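Local coordinates for protein kappa-carrageenase (Pseudoalteromonas carrageenovora, PDB 1DYP) that hydrolyses internal beta-1,4 linkages of kappa-carrageenan, between D-galactose 4-sulfate and 3,6-anhydro-D-galactose, through its GH16 catalytic domain, at residues Y99-I104 with V262-T267; I138-L143 with Y195-T200. The protein carries 1 engineered substitution. One frame throughout, in Å; residues are numbered along the deposited sequence.

Interaction 1 of 2, residues Y99-I104 with V262-T267; sequences YYEARI and VDYVRT. With CD (cadmium ion), chain C.
Glu101 and Arg266 form a hydrogen-bonded pair in the antiparallel sheet where strands 98-105 and 258-270 run side by side. Arg266 N gives to Glu101 O at 2.7 Å, and Glu101 N returns a bond to Arg266 O. Tyr264 carries the side-chain contact on this face. Its CG sits between the backbone N and carbonyl carbon (chi1 67°), which turns the ring back against strand 98-105. Arg103 CB lies over one face of the Tyr264 ring, a CH-pi contact 3.7 Å from its centroid. The Arg266 guanidinium carbon CZ covers the opposite face. Tyr264 OH donates to Glu101 OE2 at 2.8 Å, meeting the carboxylate on its anti side. A water bridges that oxygen to Arg266 NH1, while Arg266 NE makes a salt bridge to Glu22. The other face of this sheet turns inward to the core of the GH16 beta-sandwich: Ala102, Ile104 and Val265 pack on Phe117 of strand 113-120. Strand 258-270 turns a corner at Asp263, and Asp263 N donates to Arg103 O at 2.8 Å. Asp263 binds a cadmium ion through O (2.3 Å) and OD1 (2.5 Å), with three waters and the carbonyls of Glu22 and Gly53. Asp263 OD2 binds a second cadmium ion and also takes a weak, bent bond from Arg103 NH1 at 2.8 Å, part of a salt bridge.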
loop_
_atom_site.group_PDB
_atom_site.type_symbol
_atom_site.label_atom_id
_atom_site.label_comp_id
_atom_site.label_asym_id
_atom_site.label_seq_id
_atom_site.Cartn_x
_atom_site.Cartn_y
_atom_site.Cartn_z
ATOM N N TYR A 99 15.134 -4.943 2.123
ATOM C CA TYR A 99 15.008 -3.582 1.634
ATOM C C TYR A 99 14.085 -3.621 0.427
ATOM O O TYR A 99 14.270 -4.436 -0.481
ATOM C CB TYR A 99 16.361 -3.013 1.225
ATOM C CG TYR A 99 16.247 -1.577 0.783
ATOM C CD1 TYR A 99 16.013 -0.562 1.710
ATOM C CD2 TYR A 99 16.310 -1.237 -0.566
ATOM C CE1 TYR A 99 15.843 0.756 1.305
ATOM C CE2 TYR A 99 16.137 0.077 -0.981
ATOM C CZ TYR A 99 15.905 1.066 -0.040
ATOM O OH TYR A 99 15.729 2.365 -0.444
ATOM N N TYR A 100 13.087 -2.743 0.432
ATOM C CA TYR A 100 12.106 -2.674 -0.642
ATOM C C TYR A 100 12.138 -1.303 -1.288
ATOM O O TYR A 100 12.281 -0.294 -0.606
ATOM C CB TYR A 100 10.698 -2.905 -0.098
ATOM C CG TYR A 100 10.508 -4.180 0.681
ATOM C CD1 TYR A 100 10.992 -4.309 1.984
ATOM C CD2 TYR A 100 9.797 -5.245 0.134
ATOM C CE1 TYR A 100 10.764 -5.468 2.724
ATOM C CE2 TYR A 100 9.564 -6.402 0.860
ATOM C CZ TYR A 100 10.045 -6.506 2.153
ATOM O OH TYR A 100 9.783 -7.640 2.881
ATOM N N GLU A 101 11.971 -1.265 -2.604
ATOM C CA GLU A 101 11.987 0.004 -3.307
ATOM C C GLU A 101 11.144 -0.035 -4.568
ATOM O O GLU A 101 11.152 -1.014 -5.305
ATOM C CB GLU A 101 13.427 0.375 -3.664
ATOM C CG GLU A 101 13.578 1.648 -4.468
ATOM C CD GLU A 101 15.033 1.975 -4.738
ATOM O OE1 GLU A 101 15.776 2.220 -3.762
ATOM O OE2 GLU A 101 15.432 1.982 -5.923
ATOM N N ALA A 102 10.398 1.036 -4.802
ATOM C CA ALA A 102 9.584 1.140 -6.002
ATOM C C ALA A 102 9.773 2.544 -6.556
ATOM O O ALA A 102 9.861 3.511 -5.798
ATOM C CB ALA A 102 8.113 0.887 -5.683
ATOM N N ARG A 103 9.873 2.639 -7.875
ATOM C CA ARG A 103 10.037 3.920 -8.555
ATOM C C ARG A 103 8.636 4.221 -9.054
ATOM O O ARG A 103 8.142 3.576 -9.979
ATOM C CB ARG A 103 11.025 3.776 -9.712
ATOM C CG ARG A 103 11.343 5.085 -10.394
ATOM C CD ARG A 103 12.780 5.117 -10.877
ATOM N NE ARG A 103 13.127 6.434 -11.392
ATOM C CZ ARG A 103 12.814 6.871 -12.608
ATOM N NH1 ARG A 103 12.148 6.092 -13.452
ATOM N NH2 ARG A 103 13.155 8.096 -12.975
ATOM N N ILE A 104 8.002 5.206 -8.426
ATOM C CA ILE A 104 6.617 5.544 -8.720
ATOM C C ILE A 104 6.333 6.981 -9.120
ATOM O O ILE A 104 6.986 7.914 -8.663
ATOM C CB ILE A 104 5.747 5.232 -7.473
ATOM C CG1 ILE A 104 5.843 3.745 -7.133
ATOM C CG2 ILE A 104 4.305 5.665 -7.702
ATOM C CD1 ILE A 104 5.290 3.394 -5.767
ATOM N N VAL A 262 4.406 2.580 -12.133
ATOM C CA VAL A 262 5.523 2.008 -11.404
ATOM C C VAL A 262 6.557 1.532 -12.415
ATOM O O VAL A 262 6.305 0.615 -13.196
ATOM C CB VAL A 262 5.075 0.808 -10.544
ATOM C CG1 VAL A 262 6.215 0.357 -9.647
ATOM C CG2 VAL A 262 3.859 1.192 -9.716
ATOM N N ASP A 263 7.716 2.176 -12.403
ATOM C CA ASP A 263 8.787 1.825 -13.322
ATOM C C ASP A 263 9.369 0.474 -12.917
ATOM O O ASP A 263 9.709 -0.351 -13.765
ATOM C CB ASP A 263 9.858 2.921 -13.283
ATOM C CG ASP A 263 10.960 2.712 -14.305
ATOM O OD1 ASP A 263 10.810 1.853 -15.195
ATOM O OD2 ASP A 263 11.979 3.431 -14.221
ATOM N N TYR A 264 9.467 0.245 -11.612
ATOM C CA TYR A 264 10.001 -1.013 -11.115
ATOM C C TYR A 264 9.791 -1.141 -9.619
ATOM O O TYR A 264 9.503 -0.160 -8.929
ATOM C CB TYR A 264 11.509 -1.110 -11.418
ATOM C CG TYR A 264 12.384 -0.121 -10.662
ATOM C CD1 TYR A 264 12.549 -0.216 -9.278
ATOM C CD2 TYR A 264 13.049 0.907 -11.332
ATOM C CE1 TYR A 264 13.350 0.685 -8.579
ATOM C CE2 TYR A 264 13.857 1.817 -10.640
ATOM C CZ TYR A 264 13.999 1.697 -9.267
ATOM O OH TYR A 264 14.787 2.589 -8.576
ATOM N N VAL A 265 9.912 -2.371 -9.137
ATOM C CA VAL A 265 9.823 -2.669 -7.717
ATOM C C VAL A 265 10.966 -3.656 -7.497
ATOM O O VAL A 265 11.131 -4.612 -8.256
ATOM C CB VAL A 265 8.457 -3.293 -7.317
ATOM C CG1 VAL A 265 8.157 -4.526 -8.157
ATOM C CG2 VAL A 265 8.468 -3.642 -5.831
ATOM N N ARG A 266 11.786 -3.388 -6.488
ATOM C CA ARG A 266 12.926 -4.243 -6.193
ATOM C C ARG A 266 12.959 -4.582 -4.717
ATOM O O ARG A 266 12.800 -3.707 -3.870
ATOM C CB ARG A 266 14.222 -3.531 -6.595
ATOM C CG ARG A 266 14.319 -3.285 -8.090
ATOM C CD ARG A 266 15.380 -2.263 -8.439
ATOM N NE ARG A 266 15.388 -1.999 -9.875
ATOM C CZ ARG A 266 16.073 -1.019 -10.457
ATOM N NH1 ARG A 266 16.814 -0.195 -9.728
ATOM N NH2 ARG A 266 16.014 -0.867 -11.775
ATOM N N THR A 267 13.160 -5.861 -4.416
ATOM C CA THR A 267 13.222 -6.322 -3.037
ATOM C C THR A 267 14.505 -7.114 -2.837
ATOM O O THR A 267 14.831 -7.988 -3.637
ATOM C CB THR A 267 12.021 -7.217 -2.702
ATOM O OG1 THR A 267 10.811 -6.474 -2.895
ATOM C CG2 THR A 267 12.092 -7.690 -1.258
HETATM CD CD CD C . 10.652 -0.505 -15.903
HETATM O O HOH W 1 17.534 0.424 -6.926
HETATM O O HOH W 2 11.692 -1.637 -17.643
HETATM O O HOH W 3 12.796 -0.621 -14.895
HETATM O O HOH W 4 11.596 1.186 -17.602
#

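Interaction 2 of 2, residues I138-L143 with Y195-T200; sequences IDVVEL and YGVNVT
Val141 and Leu143 pack on the ring of Tyr195, and Val140 and Ile138 continue the contact along strand 193-199. The two segments run nearly antiparallel, 169° apart, in facing layers of the GH16 sandwich. Contact with the aromatic ring comes first. Val141 CG1 meets Tyr195 CG at 3.6 Å, and Val141 CG2 meets Tyr195 CD1 at the same distance. Leu143 reaches the far end of the ring tip to tip, its CD2 3.7 Å from Tyr195 OH. An alanine in place of Tyr195 would probably open a gap beneath Val141 and leave the Leu143 methyls without their partner. The aliphatic contacts form a second group. Val140 CG2 touches Val197 CG1 at 3.6 Å, and Ile138 CD1 meets Val199 CG2 at 3.7 Å, again tip to tip. A third kind is side chain on backbone. Val140 CG1, anti to its own backbone N (chi1 -176°), rests on Gly196 C at 3.6 Å, against the backbone itself. Val140 and Val141 both face Phe117 of strand 113-120, a classic beta bulge. It falls within the GH16 active-site motif, which runs from the nucleophile Glu137 through Asp139 to the proton donor Glu142. The bulge lets consecutive valines both point toward strand 193-199, while the CB of Asp139 points away from it. Every contact across is van der Waals packing, mostly between carbons, so segments 138-143 and 195-200 meet by shape and burial. Backbone hydrogen bonds to strands 113-120 and 151-162 set the register of 138-143 in its own layer.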
loop_
_atom_site.group_PDB
_atom_site.type_symbol
_atom_site.label_atom_id
_atom_site.label_comp_id
_atom_site.label_asym_id
_atom_site.label_seq_id
_atom_site.Cartn_x
_atom_site.Cartn_y
_atom_site.Cartn_z
ATOM N N ILE A 138 2.926 -2.885 6.491
ATOM C CA ILE A 138 3.933 -1.838 6.390
ATOM C C ILE A 138 3.632 -1.060 5.119
ATOM O O ILE A 138 3.608 -1.621 4.025
ATOM C CB ILE A 138 5.367 -2.400 6.300
ATOM C CG1 ILE A 138 5.722 -3.144 7.589
ATOM C CG2 ILE A 138 6.351 -1.246 6.078
ATOM C CD1 ILE A 138 7.131 -3.732 7.609
ATOM N N ASP A 139 3.379 0.233 5.269
ATOM C CA ASP A 139 3.078 1.072 4.120
ATOM C C ASP A 139 4.339 1.837 3.751
ATOM O O ASP A 139 4.737 2.765 4.455
ATOM C CB ASP A 139 1.940 2.017 4.483
ATOM C CG ASP A 139 0.742 1.271 5.018
ATOM O OD1 ASP A 139 0.133 0.506 4.242
ATOM O OD2 ASP A 139 0.430 1.425 6.217
ATOM N N VAL A 140 4.980 1.435 2.656
ATOM C CA VAL A 140 6.209 2.099 2.232
ATOM C C VAL A 140 5.881 3.553 1.944
ATOM O O VAL A 140 6.606 4.461 2.347
ATOM C CB VAL A 140 6.803 1.427 0.989
ATOM C CG1 VAL A 140 8.129 2.089 0.630
ATOM C CG2 VAL A 140 7.005 -0.058 1.260
ATOM N N VAL A 141 4.779 3.765 1.238
ATOM C CA VAL A 141 4.314 5.111 0.958
ATOM C C VAL A 141 2.863 5.095 0.512
ATOM O O VAL A 141 2.403 4.159 -0.140
ATOM C CB VAL A 141 5.153 5.829 -0.141
ATOM C CG1 VAL A 141 4.972 5.143 -1.492
ATOM C CG2 VAL A 141 4.725 7.289 -0.233
ATOM N N GLU A 142 2.142 6.128 0.924
ATOM C CA GLU A 142 0.764 6.335 0.525
ATOM C C GLU A 142 0.794 7.789 0.105
ATOM O O GLU A 142 1.005 8.684 0.922
ATOM C CB GLU A 142 -0.194 6.103 1.687
ATOM C CG GLU A 142 -0.551 4.638 1.844
ATOM C CD GLU A 142 -1.358 4.373 3.084
ATOM O OE1 GLU A 142 -0.780 4.445 4.187
ATOM O OE2 GLU A 142 -2.569 4.103 2.959
ATOM N N LEU A 143 0.626 8.012 -1.191
ATOM C CA LEU A 143 0.666 9.354 -1.739
ATOM C C LEU A 143 -0.690 10.016 -1.850
ATOM O O LEU A 143 -1.733 9.360 -1.865
ATOM C CB LEU A 143 1.300 9.324 -3.133
ATOM C CG LEU A 143 2.764 8.903 -3.236
ATOM C CD1 LEU A 143 3.144 8.722 -4.702
ATOM C CD2 LEU A 143 3.640 9.958 -2.578
ATOM N N TYR A 195 10.619 5.254 -3.616
ATOM C CA TYR A 195 10.048 5.089 -2.293
ATOM C C TYR A 195 10.526 3.748 -1.764
ATOM O O TYR A 195 10.273 2.705 -2.366
ATOM C CB TYR A 195 8.524 5.118 -2.405
ATOM C CG TYR A 195 8.013 6.430 -2.952
ATOM C CD1 TYR A 195 7.828 7.532 -2.117
ATOM C CD2 TYR A 195 7.766 6.588 -4.316
ATOM C CE1 TYR A 195 7.412 8.759 -2.625
ATOM C CE2 TYR A 195 7.348 7.815 -4.838
ATOM C CZ TYR A 195 7.176 8.893 -3.984
ATOM O OH TYR A 195 6.772 10.109 -4.486
ATOM N N GLY A 196 11.227 3.768 -0.641
ATOM C CA GLY A 196 11.726 2.520 -0.111
ATOM C C GLY A 196 11.598 2.378 1.383
ATOM O O GLY A 196 11.296 3.331 2.101
ATOM N N VAL A 197 11.818 1.160 1.852
ATOM C CA VAL A 197 11.763 0.887 3.269
ATOM C C VAL A 197 12.703 -0.262 3.580
ATOM O O VAL A 197 12.814 -1.218 2.812
ATOM C CB VAL A 197 10.328 0.526 3.732
ATOM C CG1 VAL A 197 9.916 -0.833 3.192
ATOM C CG2 VAL A 197 10.259 0.551 5.252
ATOM N N ASN A 198 13.423 -0.137 4.685
ATOM C CA ASN A 198 14.317 -1.194 5.104
ATOM C C ASN A 198 13.666 -1.786 6.335
ATOM O O ASN A 198 13.414 -1.083 7.316
ATOM C CB ASN A 198 15.700 -0.654 5.449
ATOM C CG ASN A 198 16.684 -1.764 5.734
ATOM O OD1 ASN A 198 16.639 -2.813 5.097
ATOM N ND2 ASN A 198 17.586 -1.537 6.683
ATOM N N VAL A 199 13.378 -3.078 6.271
ATOM C CA VAL A 199 12.733 -3.766 7.375
ATOM C C VAL A 199 13.666 -4.792 8.002
ATOM O O VAL A 199 14.198 -5.658 7.311
ATOM C CB VAL A 199 11.457 -4.498 6.891
ATOM C CG1 VAL A 199 10.712 -5.095 8.069
ATOM C CG2 VAL A 199 10.561 -3.532 6.119
ATOM N N THR A 200 13.876 -4.673 9.310
ATOM C CA THR A 200 14.703 -5.623 10.048
ATOM C C THR A 200 13.831 -6.066 11.215
ATOM O O THR A 200 12.751 -5.516 11.425
ATOM C CB THR A 200 15.993 -4.982 10.606
ATOM O OG1 THR A 200 15.676 -4.166 11.740
ATOM C CG2 THR A 200 16.669 -4.134 9.541
#

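Both interactions are buried, but they join the fold in different directions. Interaction 1 pairs neighbouring strands within one layer, so backbone hydrogen bonds set its register. Interaction 2 packs one layer against another through methyls and a ring. They meet through strands 98-105 and 193-199: Tyr100 N to Val197 O (2.8 Å) and Ala102 O to Tyr195 N (2.9 Å) are probable hydrogen bonds. Phe117 touches side chains of both, so they share a hydrophobic core. The charged groups lie apart from it. In interaction 1 they gather on the other face and at the cadmium site; in interaction 2 the charged residues are the active-site acids Asp139 and Glu142, which take no part in the contact.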